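Local coordinates for penaeus monodon metallodensovirus major capsid protein (Penaeus monodon metallodensovirus, PDB 6WH7), which forms the icosahedral shell of a shrimp densovirus as its major capsid protein, sixty copies of which make up the particle, at residues L226-G231 against M246-T251; G235-P240 against G331-I336; K256-R261 against S363-H368; V263-M268 against G347-R352. All blocks are in the same frame, centred on the assembly; numbering follows the deposited sequence.

Overall arrangement
Following the chain from the N terminus, interaction 1 opens first and closes a short loop between 226-231 and 246-251. Interaction 2 starts inside that loop, at 235-240, and reaches 331-336 at the edge of a three-stranded sheet, so it crosses interaction 1; the two touch through Phe-230 and Pro-240. Interaction 3 then pairs strands 257-262 and 363-368 near the C terminus, and interaction 4, joining 263-268 to 347-352, is nested inside its span. Interaction 2 crosses both of these. Val-260 of interaction 3 packs on Phe-228 and Val-249 of interaction 1; the centres of interactions 1 and 3 lie about 12 Å apart. Interactions 1, 3 and 4 all touch a second subunit.

Interaction 1 (L226-G231 against M246-T251); sequences LGFWFG and MNAVGT
Val-249 sets one methyl, CG1, over a face of the Phe-228 ring, and this CH-pi contact is the middle of a buried apolar cluster. The evidence is positional: Val-249 CG1 lies 3.7 Å from the centroid of the Phe-228 ring and 27° off the ring normal, displaced toward the rim at CE2 and CZ. Each first torsion places an atom this contact depends on: chi1 of 63° puts CG of Phe-228, the root of the ring, between the backbone N and the carbonyl carbon, and chi1 of -57° turns CG1 of Val-249, the methyl over the face, anti to its own carbonyl carbon.

On the opposite face of the same ring lies Leu-226 CB, from its own segment. Further out on the leucine, Leu-226 CD2 meets Ala-248 CB at 4.2 Å. That alanine methyl stands at the edge of the Phe-228 ring, in its plane, with Ala-248 CB 4.0 Å from Phe-228 CZ. The Ala-248 carbonyl O also approaches ring edges: it is 3.8 Å from Phe-228 CZ and 4.0 Å from Phe-230 CZ, near the plane of each ring.

Around this cluster, Val-260 of strand 257-262 touches both Phe-228 and Val-249, and Asp-367 of a second subunit packs on Val-249. Ala-248 N is hydrogen-bonded to Asn-242 OD1.

No hydrogen bond joins the two segments. Cohesion between them therefore rests on dispersion and the CH-pi contact, with probably a small electrostatic gain where the carbonyl oxygen faces aromatic C-H edges.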
loop_
_atom_site.group_PDB
_atom_site.type_symbol
_atom_site.label_atom_id
_atom_site.label_comp_id
_atom_site.label_asym_id
_atom_site.label_seq_id
_atom_site.Cartn_x
_atom_site.Cartn_y
_atom_site.Cartn_z
ATOM N N LEU A 226 47.933 -35.870 -63.811
ATOM C CA LEU A 226 47.898 -36.087 -65.244
ATOM C C LEU A 226 46.447 -36.040 -65.688
ATOM O O LEU A 226 45.573 -36.613 -65.032
ATOM C CB LEU A 226 48.517 -37.439 -65.602
ATOM C CG LEU A 226 50.006 -37.670 -65.353
ATOM C CD1 LEU A 226 50.331 -39.126 -65.429
ATOM C CD2 LEU A 226 50.806 -36.957 -66.394
ATOM N N GLY A 227 46.179 -35.343 -66.771
ATOM C CA GLY A 227 44.830 -35.450 -67.264
ATOM C C GLY A 227 44.571 -36.689 -68.073
ATOM O O GLY A 227 43.484 -36.853 -68.629
ATOM N N PHE A 228 45.553 -37.576 -68.154
ATOM C CA PHE A 228 45.506 -38.718 -69.042
ATOM C C PHE A 228 46.090 -39.916 -68.319
ATOM O O PHE A 228 46.634 -39.801 -67.223
ATOM C CB PHE A 228 46.263 -38.444 -70.338
ATOM C CG PHE A 228 47.718 -38.201 -70.139
ATOM C CD1 PHE A 228 48.623 -39.222 -70.270
ATOM C CD2 PHE A 228 48.174 -36.959 -69.787
ATOM C CE1 PHE A 228 49.946 -38.998 -70.089
ATOM C CE2 PHE A 228 49.500 -36.737 -69.595
ATOM C CZ PHE A 228 50.387 -37.760 -69.746
ATOM N N TRP A 229 45.962 -41.071 -68.944
ATOM C CA TRP A 229 46.405 -42.341 -68.403
ATOM C C TRP A 229 47.459 -42.931 -69.326
ATOM O O TRP A 229 47.789 -42.364 -70.363
ATOM C CB TRP A 229 45.209 -43.273 -68.262
ATOM C CG TRP A 229 44.227 -42.791 -67.275
ATOM C CD1 TRP A 229 43.324 -41.801 -67.455
ATOM C CD2 TRP A 229 43.967 -43.340 -65.988
ATOM N NE1 TRP A 229 42.556 -41.650 -66.338
ATOM C CE2 TRP A 229 42.925 -42.595 -65.424
ATOM C CE3 TRP A 229 44.526 -44.377 -65.249
ATOM C CZ2 TRP A 229 42.432 -42.852 -64.160
ATOM C CZ3 TRP A 229 44.038 -44.628 -64.002
ATOM C CH2 TRP A 229 43.003 -43.873 -63.466
ATOM N N PHE A 230 47.987 -44.083 -68.944
ATOM C CA PHE A 230 48.949 -44.806 -69.758
ATOM C C PHE A 230 48.448 -46.220 -69.987
ATOM O O PHE A 230 47.867 -46.833 -69.092
ATOM C CB PHE A 230 50.323 -44.844 -69.106
ATOM C CG PHE A 230 50.953 -43.503 -68.959
ATOM C CD1 PHE A 230 51.576 -42.904 -70.027
ATOM C CD2 PHE A 230 50.936 -42.847 -67.753
ATOM C CE1 PHE A 230 52.151 -41.679 -69.896
ATOM C CE2 PHE A 230 51.516 -41.620 -67.623
ATOM C CZ PHE A 230 52.128 -41.040 -68.694
ATOM N N GLY A 231 48.651 -46.721 -71.197
ATOM C CA GLY A 231 48.215 -48.058 -71.522
ATOM C C GLY A 231 49.324 -49.069 -71.695
ATOM O O GLY A 231 49.052 -50.247 -71.927
ATOM N N MET A 246 61.743 -32.384 -71.243
ATOM C CA MET A 246 60.855 -33.498 -71.506
ATOM C C MET A 246 59.400 -33.088 -71.362
ATOM O O MET A 246 59.072 -32.102 -70.707
ATOM C CB MET A 246 61.190 -34.650 -70.568
ATOM C CG MET A 246 60.961 -34.358 -69.115
ATOM S SD MET A 246 61.729 -35.603 -68.076
ATOM C CE MET A 246 63.374 -34.951 -67.885
ATOM N N ASN A 247 58.528 -33.865 -71.997
ATOM C CA ASN A 247 57.093 -33.695 -71.861
ATOM C C ASN A 247 56.451 -35.020 -71.473
ATOM O O ASN A 247 56.986 -36.097 -71.735
ATOM C CB ASN A 247 56.459 -33.105 -73.135
ATOM C CG ASN A 247 56.781 -33.886 -74.379
ATOM O OD1 ASN A 247 56.972 -35.097 -74.343
ATOM N ND2 ASN A 247 56.832 -33.193 -75.500
ATOM N N ALA A 248 55.290 -34.918 -70.829
ATOM C CA ALA A 248 54.683 -36.067 -70.170
ATOM C C ALA A 248 54.002 -37.021 -71.139
ATOM O O ALA A 248 53.988 -38.229 -70.892
ATOM C CB ALA A 248 53.681 -35.593 -69.122
ATOM N N VAL A 249 53.426 -36.523 -72.225
ATOM C CA VAL A 249 52.721 -37.377 -73.171
ATOM C C VAL A 249 53.709 -37.869 -74.212
ATOM O O VAL A 249 54.565 -37.116 -74.685
ATOM C CB VAL A 249 51.537 -36.637 -73.823
ATOM C CG1 VAL A 249 50.607 -36.131 -72.774
ATOM C CG2 VAL A 249 52.001 -35.501 -74.679
ATOM N N GLY A 250 53.613 -39.145 -74.553
ATOM C CA GLY A 250 54.528 -39.718 -75.513
ATOM C C GLY A 250 53.931 -39.876 -76.885
ATOM O O GLY A 250 54.652 -40.117 -77.855
ATOM N N THR A 251 52.616 -39.744 -76.982
ATOM C CA THR A 251 51.936 -39.943 -78.249
ATOM C C THR A 251 52.092 -38.710 -79.122
ATOM O O THR A 251 51.764 -37.597 -78.704
ATOM C CB THR A 251 50.460 -40.243 -78.024
ATOM O OG1 THR A 251 50.328 -41.428 -77.235
ATOM C CG2 THR A 251 49.748 -40.447 -79.339
#

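Interaction 2 (G235-P240 against G331-I336); sequences GNAYVP and GSLVSI
Tyr-238 and Val-334 meet with each first torsion turning its branch anti to the carbonyl carbon: chi1 is -64° for CG of the tyrosine and -57° for CG1 of the valine. Val-334 CG1 sits over the centre of the Tyr-238 ring, 3.4 Å from the centroid and only 10° off the normal, a CH-pi contact. The phenol OH is hydrogen-bonded beyond the contact, to Gln-345 N.

The backbones make a single beta bridge at Ala-237 and Leu-333. Two hydrogen bonds flank that pair: Val-334 N donates to Asn-236 O at 3.0 Å, and Tyr-238 N donates to Ser-332 O at 3.0 Å. Both are bent at the hydrogen. Beside the bridge, Ala-237 CB touches Leu-333 CD2 at 3.6 Å, and Asn-236 CB rests on Val-334 CG2 at 3.7 Å.

The touching parts run strongly skewed to each other, which agrees with the pairing stopping after one bridge. Here the isolated bridge ties the loop after strand 229-230 to the residues leading into strand 335-337, consistent with the long loops between strands of parvoviral jelly-roll capsid proteins.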
loop_
_atom_site.group_PDB
_atom_site.type_symbol
_atom_site.label_atom_id
_atom_site.label_comp_id
_atom_site.label_asym_id
_atom_site.label_seq_id
_atom_site.Cartn_x
_atom_site.Cartn_y
_atom_site.Cartn_z
ATOM N N GLY A 235 59.002 -48.497 -69.472
ATOM C CA GLY A 235 60.073 -48.804 -70.396
ATOM C C GLY A 235 61.218 -47.816 -70.391
ATOM O O GLY A 235 61.459 -47.158 -71.404
ATOM N N ASN A 236 61.885 -47.674 -69.249
ATOM C CA ASN A 236 62.957 -46.695 -69.016
ATOM C C ASN A 236 62.559 -45.301 -69.499
ATOM O O ASN A 236 63.292 -44.610 -70.201
ATOM C CB ASN A 236 64.319 -47.159 -69.578
ATOM C CG ASN A 236 64.375 -47.293 -71.091
ATOM O OD1 ASN A 236 63.836 -46.490 -71.837
ATOM N ND2 ASN A 236 65.071 -48.321 -71.544
ATOM N N ALA A 237 61.388 -44.881 -69.053
ATOM C CA ALA A 237 60.909 -43.521 -69.181
ATOM C C ALA A 237 61.103 -42.790 -67.864
ATOM O O ALA A 237 61.066 -43.393 -66.791
ATOM C CB ALA A 237 59.433 -43.497 -69.566
ATOM N N TYR A 238 61.336 -41.487 -67.953
ATOM C CA TYR A 238 61.236 -40.658 -66.768
ATOM C C TYR A 238 59.802 -40.677 -66.269
ATOM O O TYR A 238 58.876 -41.035 -66.998
ATOM C CB TYR A 238 61.638 -39.218 -67.066
ATOM C CG TYR A 238 63.069 -39.011 -67.468
ATOM C CD1 TYR A 238 64.059 -38.875 -66.516
ATOM C CD2 TYR A 238 63.423 -38.903 -68.795
ATOM C CE1 TYR A 238 65.359 -38.667 -66.873
ATOM C CE2 TYR A 238 64.723 -38.693 -69.159
ATOM C CZ TYR A 238 65.688 -38.578 -68.193
ATOM O OH TYR A 238 66.993 -38.375 -68.548
ATOM N N VAL A 239 59.611 -40.304 -65.009
ATOM C CA VAL A 239 58.240 -40.210 -64.530
ATOM C C VAL A 239 57.674 -39.054 -65.340
ATOM O O VAL A 239 58.434 -38.156 -65.725
ATOM C CB VAL A 239 58.127 -39.941 -63.021
ATOM C CG1 VAL A 239 59.211 -40.656 -62.224
ATOM C CG2 VAL A 239 57.973 -38.481 -62.731
ATOM N N PRO A 240 56.387 -39.046 -65.660
ATOM C CA PRO A 240 55.852 -37.986 -66.517
ATOM C C PRO A 240 56.158 -36.599 -65.969
ATOM O O PRO A 240 55.866 -36.286 -64.816
ATOM C CB PRO A 240 54.356 -38.280 -66.519
ATOM C CG PRO A 240 54.288 -39.740 -66.311
ATOM C CD PRO A 240 55.393 -40.091 -65.393
ATOM N N GLY A 331 55.995 -40.367 -72.035
ATOM C CA GLY A 331 56.447 -39.203 -72.762
ATOM C C GLY A 331 57.887 -39.169 -73.204
ATOM O O GLY A 331 58.175 -39.055 -74.399
ATOM N N SER A 332 58.803 -39.262 -72.260
ATOM C CA SER A 332 60.209 -39.084 -72.557
ATOM C C SER A 332 60.996 -40.155 -71.837
ATOM O O SER A 332 60.668 -40.529 -70.710
ATOM C CB SER A 332 60.697 -37.716 -72.138
ATOM O OG SER A 332 60.617 -37.589 -70.741
ATOM N N LEU A 333 62.029 -40.641 -72.498
ATOM C CA LEU A 333 62.789 -41.775 -72.025
ATOM C C LEU A 333 64.126 -41.296 -71.495
ATOM O O LEU A 333 64.694 -40.322 -71.992
ATOM C CB LEU A 333 63.016 -42.778 -73.150
ATOM C CG LEU A 333 61.764 -43.266 -73.863
ATOM C CD1 LEU A 333 62.149 -44.235 -74.951
ATOM C CD2 LEU A 333 60.783 -43.874 -72.904
ATOM N N VAL A 334 64.623 -41.979 -70.470
ATOM C CA VAL A 334 66.013 -41.793 -70.106
ATOM C C VAL A 334 66.866 -42.309 -71.253
ATOM O O VAL A 334 66.492 -43.252 -71.960
ATOM C CB VAL A 334 66.341 -42.511 -68.787
ATOM C CG1 VAL A 334 65.436 -42.020 -67.704
ATOM C CG2 VAL A 334 66.180 -43.984 -68.935
ATOM N N SER A 335 68.007 -41.675 -71.468
ATOM C CA SER A 335 68.860 -42.080 -72.572
ATOM C C SER A 335 69.605 -43.341 -72.166
ATOM O O SER A 335 70.407 -43.322 -71.230
ATOM C CB SER A 335 69.825 -40.959 -72.936
ATOM O OG SER A 335 70.667 -41.344 -74.003
ATOM N N ILE A 336 69.345 -44.432 -72.878
ATOM C CA ILE A 336 69.906 -45.739 -72.573
ATOM C C ILE A 336 70.542 -46.280 -73.838
ATOM O O ILE A 336 69.895 -46.329 -74.888
ATOM C CB ILE A 336 68.839 -46.733 -72.078
ATOM C CG1 ILE A 336 68.101 -46.206 -70.861
ATOM C CG2 ILE A 336 69.477 -48.049 -71.719
ATOM C CD1 ILE A 336 68.958 -46.041 -69.707
#

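Interaction 3 (K256-R261 against S363-H368); sequences KHINVR and SMLFDH
Strands 257-261 and 363-368 pair as an antiparallel two-stranded ribbon, regular from Asn-259 to Arg-261 and interrupted at its other end by a G1 beta bulge. In the regular part, Asn-259 pairs with Phe-366 and Arg-261 with Met-364, each through two backbone bonds. All four are nearly straight; Arg-261 N donates to Met-364 O over 2.9 Å at 168°.

On the face that also carries Asp-367, Ile-258, Val-260 and Leu-365 form a buried apolar patch: Ile-258 CD1 packs on Leu-365 CG at 3.5 Å, and Val-260 CG2 on Leu-365 CD1 at 3.8 Å. At the bulge, by contrast, Lys-256 and His-257 both face His-368, and the pairing is loose. Lys-256 N donates to His-368 O and His-368 N to His-257 O through bonds bent at the hydrogen, the first at 137°. The exposed Lys-256 side chain starts away from the partner strand.

Two neighbouring copies touch the ribbon. Arg-261 NE forms a salt bridge with Asp-367 OD1 of the second subunit, this chain's own Asp-367 OD2 accepts from Gly-262 N of the third subunit, and Phe-366 meets Phe-366 of both edge-to-face, consistent with a cyclic arrangement.

Within the chain, Arg-261 CG lies 3.6 Å from Phe-366 CB, and the guanidinium plane stands 81° from the phenyl ring, Arg-261 NH1 lying 3.9 Å from Phe-366 CD2.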
loop_
_atom_site.group_PDB
_atom_site.type_symbol
_atom_site.label_atom_id
_atom_site.label_comp_id
_atom_site.label_asym_id
_atom_site.label_seq_id
_atom_site.Cartn_x
_atom_site.Cartn_y
_atom_site.Cartn_z
ATOM N N LYS A 256 43.801 -33.490 -87.533
ATOM C CA LYS A 256 42.365 -33.487 -87.791
ATOM C C LYS A 256 41.552 -34.069 -86.647
ATOM O O LYS A 256 40.460 -34.589 -86.863
ATOM C CB LYS A 256 42.041 -34.210 -89.095
ATOM C CG LYS A 256 42.781 -33.627 -90.272
ATOM C CD LYS A 256 42.489 -32.150 -90.404
ATOM C CE LYS A 256 43.211 -31.559 -91.596
ATOM N NZ LYS A 256 42.936 -30.108 -91.728
ATOM N N HIS A 257 42.056 -33.957 -85.429
ATOM C CA HIS A 257 41.284 -34.268 -84.234
ATOM C C HIS A 257 42.050 -33.745 -83.032
ATOM O O HIS A 257 43.156 -33.214 -83.159
ATOM C CB HIS A 257 41.007 -35.760 -84.101
ATOM C CG HIS A 257 42.232 -36.611 -84.163
ATOM N ND1 HIS A 257 42.802 -37.001 -85.352
ATOM C CD2 HIS A 257 43.002 -37.138 -83.185
ATOM C CE1 HIS A 257 43.862 -37.744 -85.105
ATOM N NE2 HIS A 257 44.010 -37.838 -83.797
ATOM N N ILE A 258 41.458 -33.904 -81.866
ATOM C CA ILE A 258 42.099 -33.461 -80.639
ATOM C C ILE A 258 43.061 -34.529 -80.157
ATOM O O ILE A 258 42.857 -35.730 -80.352
ATOM C CB ILE A 258 41.064 -33.108 -79.560
ATOM C CG1 ILE A 258 40.230 -34.326 -79.221
ATOM C CG2 ILE A 258 40.196 -31.966 -80.018
ATOM C CD1 ILE A 258 39.304 -34.116 -78.105
ATOM N N ASN A 259 44.133 -34.073 -79.531
ATOM C CA ASN A 259 45.178 -34.917 -78.995
ATOM C C ASN A 259 45.451 -34.484 -77.570
ATOM O O ASN A 259 45.005 -33.428 -77.124
ATOM C CB ASN A 259 46.449 -34.818 -79.835
ATOM C CG ASN A 259 46.256 -35.334 -81.227
ATOM O OD1 ASN A 259 46.508 -34.634 -82.195
ATOM N ND2 ASN A 259 45.840 -36.580 -81.340
ATOM N N VAL A 260 46.180 -35.311 -76.850
ATOM C CA VAL A 260 46.611 -34.976 -75.503
ATOM C C VAL A 260 47.918 -34.217 -75.604
ATOM O O VAL A 260 48.866 -34.673 -76.250
ATOM C CB VAL A 260 46.770 -36.233 -74.646
ATOM C CG1 VAL A 260 47.199 -35.864 -73.257
ATOM C CG2 VAL A 260 45.489 -36.961 -74.606
ATOM N N ARG A 261 47.966 -33.056 -74.980
ATOM C CA ARG A 261 49.129 -32.196 -75.054
ATOM C C ARG A 261 49.545 -31.828 -73.643
ATOM O O ARG A 261 48.699 -31.508 -72.809
ATOM C CB ARG A 261 48.824 -30.946 -75.866
ATOM C CG ARG A 261 48.314 -31.233 -77.258
ATOM C CD ARG A 261 49.322 -31.995 -78.074
ATOM N NE ARG A 261 50.561 -31.254 -78.257
ATOM C CZ ARG A 261 50.757 -30.357 -79.214
ATOM N NH1 ARG A 261 49.798 -30.092 -80.082
ATOM N NH2 ARG A 261 51.917 -29.732 -79.307
ATOM N N SER A 363 48.143 -32.104 -68.506
ATOM C CA SER A 363 47.822 -32.201 -69.920
ATOM C C SER A 363 46.500 -31.517 -70.206
ATOM O O SER A 363 45.666 -31.340 -69.324
ATOM C CB SER A 363 47.734 -33.647 -70.387
ATOM O OG SER A 363 46.635 -34.288 -69.780
ATOM N N MET A 364 46.307 -31.155 -71.465
ATOM C CA MET A 364 45.026 -30.676 -71.948
ATOM C C MET A 364 44.700 -31.410 -73.235
ATOM O O MET A 364 45.523 -32.140 -73.785
ATOM C CB MET A 364 45.014 -29.163 -72.183
ATOM C CG MET A 364 45.761 -28.704 -73.405
ATOM S SD MET A 364 45.558 -26.937 -73.611
ATOM C CE MET A 364 43.857 -26.874 -74.139
ATOM N N LEU A 365 43.484 -31.226 -73.704
ATOM C CA LEU A 365 42.989 -31.931 -74.874
ATOM C C LEU A 365 42.869 -30.887 -75.976
ATOM O O LEU A 365 42.063 -29.960 -75.871
ATOM C CB LEU A 365 41.662 -32.599 -74.541
ATOM C CG LEU A 365 41.310 -33.902 -75.225
ATOM C CD1 LEU A 365 42.556 -34.721 -75.393
ATOM C CD2 LEU A 365 40.353 -34.634 -74.337
ATOM N N PHE A 366 43.683 -31.018 -77.015
ATOM C CA PHE A 366 43.973 -29.909 -77.910
ATOM C C PHE A 366 43.995 -30.419 -79.343
ATOM O O PHE A 366 44.560 -31.478 -79.611
ATOM C CB PHE A 366 45.320 -29.292 -77.515
ATOM C CG PHE A 366 45.679 -28.051 -78.256
ATOM C CD1 PHE A 366 45.216 -26.825 -77.831
ATOM C CD2 PHE A 366 46.501 -28.101 -79.357
ATOM C CE1 PHE A 366 45.553 -25.681 -78.496
ATOM C CE2 PHE A 366 46.836 -26.957 -80.026
ATOM C CZ PHE A 366 46.361 -25.747 -79.593
ATOM N N ASP A 367 43.387 -29.673 -80.260
ATOM C CA ASP A 367 43.239 -30.171 -81.621
ATOM C C ASP A 367 44.564 -30.124 -82.372
ATOM O O ASP A 367 45.515 -29.455 -81.971
ATOM C CB ASP A 367 42.189 -29.384 -82.403
ATOM C CG ASP A 367 42.616 -27.966 -82.714
ATOM O OD1 ASP A 367 43.637 -27.497 -82.183
ATOM O OD2 ASP A 367 41.923 -27.312 -83.516
ATOM N N HIS A 368 44.621 -30.857 -83.474
ATOM C CA HIS A 368 45.801 -30.855 -84.319
ATOM C C HIS A 368 45.352 -30.805 -85.769
ATOM O O HIS A 368 44.310 -31.358 -86.123
ATOM C CB HIS A 368 46.669 -32.086 -84.048
ATOM C CG HIS A 368 48.046 -31.998 -84.621
ATOM N ND1 HIS A 368 48.339 -32.342 -85.921
ATOM C CD2 HIS A 368 49.213 -31.596 -84.066
ATOM C CE1 HIS A 368 49.628 -32.162 -86.142
ATOM N NE2 HIS A 368 50.180 -31.708 -85.033
#

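Interaction 4 (V263-M268 against G347-R352); sequences VNNRGM and GPTCPR
Gly-267 and Thr-349 supply the hydrogen bonds of this contact. Gly-267 N donates to Thr-349 OG1 at 2.6 Å, with a nearly straight N-H...O angle of 166°. The threonine hydroxyl is brought to Gly-267 N by its first torsion: at chi1 -62°, OG1 lies anti to the carbonyl carbon and beside the backbone N. In the reverse direction the backbone amide takes part, Thr-349 N reaching Gly-267 O at 3.4 Å in a weak and bent bond. Neither segment is regular strand here.

A C-H...O contact supplements these bonds, Gly-267 CA approaching Gly-347 O at 3.5 Å with 148° at the hydrogen. Gly-267 has no side chain, and its CA can come up directly to the Gly-347 carbonyl.

Van der Waals contacts add to these bonds. Thr-349 CG2, the other branch, rests 3.4 Å from Asn-265 O. On the asparagine side chain, Asn-265 CG lies 4.1 Å from Cys-350 N. Pro-348 CB meets Met-268 C at 4.2 Å.

Both segments also meet a second subunit. Asn-265 packs on Ile-258 of that subunit, and Arg-352 NH2 forms a salt bridge with its Glu-305 OE2.

The chemistry is thus mainly polar and backbone-directed: Thr-349 makes the hydrogen bonds that link the two loops, a nearly straight one from the Gly-267 N-H to its hydroxyl and a weak one from its own amide to Gly-267 O, with backbone and van der Waals contacts beside them.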
loop_
_atom_site.group_PDB
_atom_site.type_symbol
_atom_site.label_atom_id
_atom_site.label_comp_id
_atom_site.label_asym_id
_atom_site.label_seq_id
_atom_site.Cartn_x
_atom_site.Cartn_y
_atom_site.Cartn_z
ATOM N N VAL A 263 51.065 -29.689 -70.554
ATOM C CA VAL A 263 50.765 -28.327 -70.132
ATOM C C VAL A 263 51.355 -28.113 -68.743
ATOM O O VAL A 263 51.422 -29.048 -67.941
ATOM C CB VAL A 263 49.236 -28.085 -70.157
ATOM C CG1 VAL A 263 48.866 -26.819 -69.453
ATOM C CG2 VAL A 263 48.737 -27.998 -71.573
ATOM N N ASN A 264 51.822 -26.894 -68.473
ATOM C CA ASN A 264 52.044 -26.313 -67.143
ATOM C C ASN A 264 53.361 -26.588 -66.423
ATOM O O ASN A 264 53.439 -26.211 -65.259
ATOM C CB ASN A 264 50.927 -26.658 -66.145
ATOM C CG ASN A 264 49.728 -25.785 -66.307
ATOM O OD1 ASN A 264 49.811 -24.711 -66.890
ATOM N ND2 ASN A 264 48.605 -26.218 -65.764
ATOM N N ASN A 265 54.331 -27.292 -66.988
ATOM C CA ASN A 265 55.604 -27.407 -66.275
ATOM C C ASN A 265 55.488 -28.018 -64.888
ATOM O O ASN A 265 55.535 -27.301 -63.889
ATOM C CB ASN A 265 56.293 -26.050 -66.130
ATOM C CG ASN A 265 57.668 -26.166 -65.503
ATOM O OD1 ASN A 265 58.349 -27.170 -65.656
ATOM N ND2 ASN A 265 58.069 -25.143 -64.773
ATOM N N ARG A 266 55.286 -29.319 -64.806
ATOM C CA ARG A 266 55.509 -30.052 -63.573
ATOM C C ARG A 266 56.736 -30.918 -63.795
ATOM O O ARG A 266 56.753 -31.744 -64.709
ATOM C CB ARG A 266 54.300 -30.900 -63.199
ATOM C CG ARG A 266 54.364 -31.482 -61.820
ATOM C CD ARG A 266 53.220 -32.427 -61.608
ATOM N NE ARG A 266 51.931 -31.764 -61.678
ATOM C CZ ARG A 266 51.298 -31.249 -60.636
ATOM N NH1 ARG A 266 51.829 -31.338 -59.429
ATOM N NH2 ARG A 266 50.128 -30.663 -60.800
ATOM N N GLY A 267 57.757 -30.724 -62.975
ATOM C CA GLY A 267 58.985 -31.468 -63.143
ATOM C C GLY A 267 59.605 -31.724 -61.793
ATOM O O GLY A 267 59.143 -31.219 -60.772
ATOM N N MET A 268 60.654 -32.530 -61.791
ATOM C CA MET A 268 61.351 -32.866 -60.561
ATOM C C MET A 268 62.772 -32.350 -60.600
ATOM O O MET A 268 63.479 -32.539 -61.588
ATOM C CB MET A 268 61.345 -34.368 -60.306
ATOM C CG MET A 268 59.980 -34.871 -59.989
ATOM S SD MET A 268 59.965 -36.500 -59.272
ATOM C CE MET A 268 60.264 -37.425 -60.697
ATOM N N GLY A 347 65.333 -31.008 -65.004
ATOM C CA GLY A 347 64.259 -30.118 -65.363
ATOM C C GLY A 347 63.238 -29.924 -64.261
ATOM O O GLY A 347 62.104 -30.390 -64.361
ATOM N N PRO A 348 63.635 -29.307 -63.156
ATOM C CA PRO A 348 62.685 -29.051 -62.072
ATOM C C PRO A 348 61.505 -28.218 -62.535
ATOM O O PRO A 348 61.502 -27.621 -63.611
ATOM C CB PRO A 348 63.522 -28.277 -61.054
ATOM C CG PRO A 348 64.552 -27.632 -61.858
ATOM C CD PRO A 348 64.909 -28.616 -62.917
ATOM N N THR A 349 60.470 -28.202 -61.710
ATOM C CA THR A 349 59.443 -27.190 -61.873
ATOM C C THR A 349 60.069 -25.849 -61.526
ATOM O O THR A 349 60.508 -25.638 -60.393
ATOM C CB THR A 349 58.253 -27.492 -60.968
ATOM O OG1 THR A 349 57.680 -28.750 -61.330
ATOM C CG2 THR A 349 57.213 -26.445 -61.099
ATOM N N CYS A 350 60.098 -24.948 -62.480
ATOM C CA CYS A 350 60.948 -23.781 -62.331
ATOM C C CYS A 350 60.265 -22.754 -61.442
ATOM O O CYS A 350 59.131 -22.360 -61.722
ATOM C CB CYS A 350 61.271 -23.174 -63.683
ATOM S SG CYS A 350 62.357 -21.752 -63.619
ATOM N N PRO A 351 60.912 -22.309 -60.364
ATOM C CA PRO A 351 60.285 -21.296 -59.515
ATOM C C PRO A 351 60.114 -19.959 -60.198
ATOM O O PRO A 351 59.229 -19.198 -59.802
ATOM C CB PRO A 351 61.241 -21.205 -58.324
ATOM C CG PRO A 351 62.534 -21.650 -58.860
ATOM C CD PRO A 351 62.228 -22.713 -59.851
ATOM N N ARG A 352 60.908 -19.654 -61.216
ATOM C CA ARG A 352 60.787 -18.393 -61.928
ATOM C C ARG A 352 59.839 -18.463 -63.112
ATOM O O ARG A 352 59.578 -17.433 -63.736
ATOM C CB ARG A 352 62.161 -17.909 -62.377
ATOM C CG ARG A 352 62.984 -17.396 -61.227
ATOM C CD ARG A 352 64.367 -17.004 -61.640
ATOM N NE ARG A 352 65.137 -18.142 -62.109
ATOM C CZ ARG A 352 66.408 -18.069 -62.470
ATOM N NH1 ARG A 352 67.047 -16.917 -62.400
ATOM N NH2 ARG A 352 67.040 -19.150 -62.887
#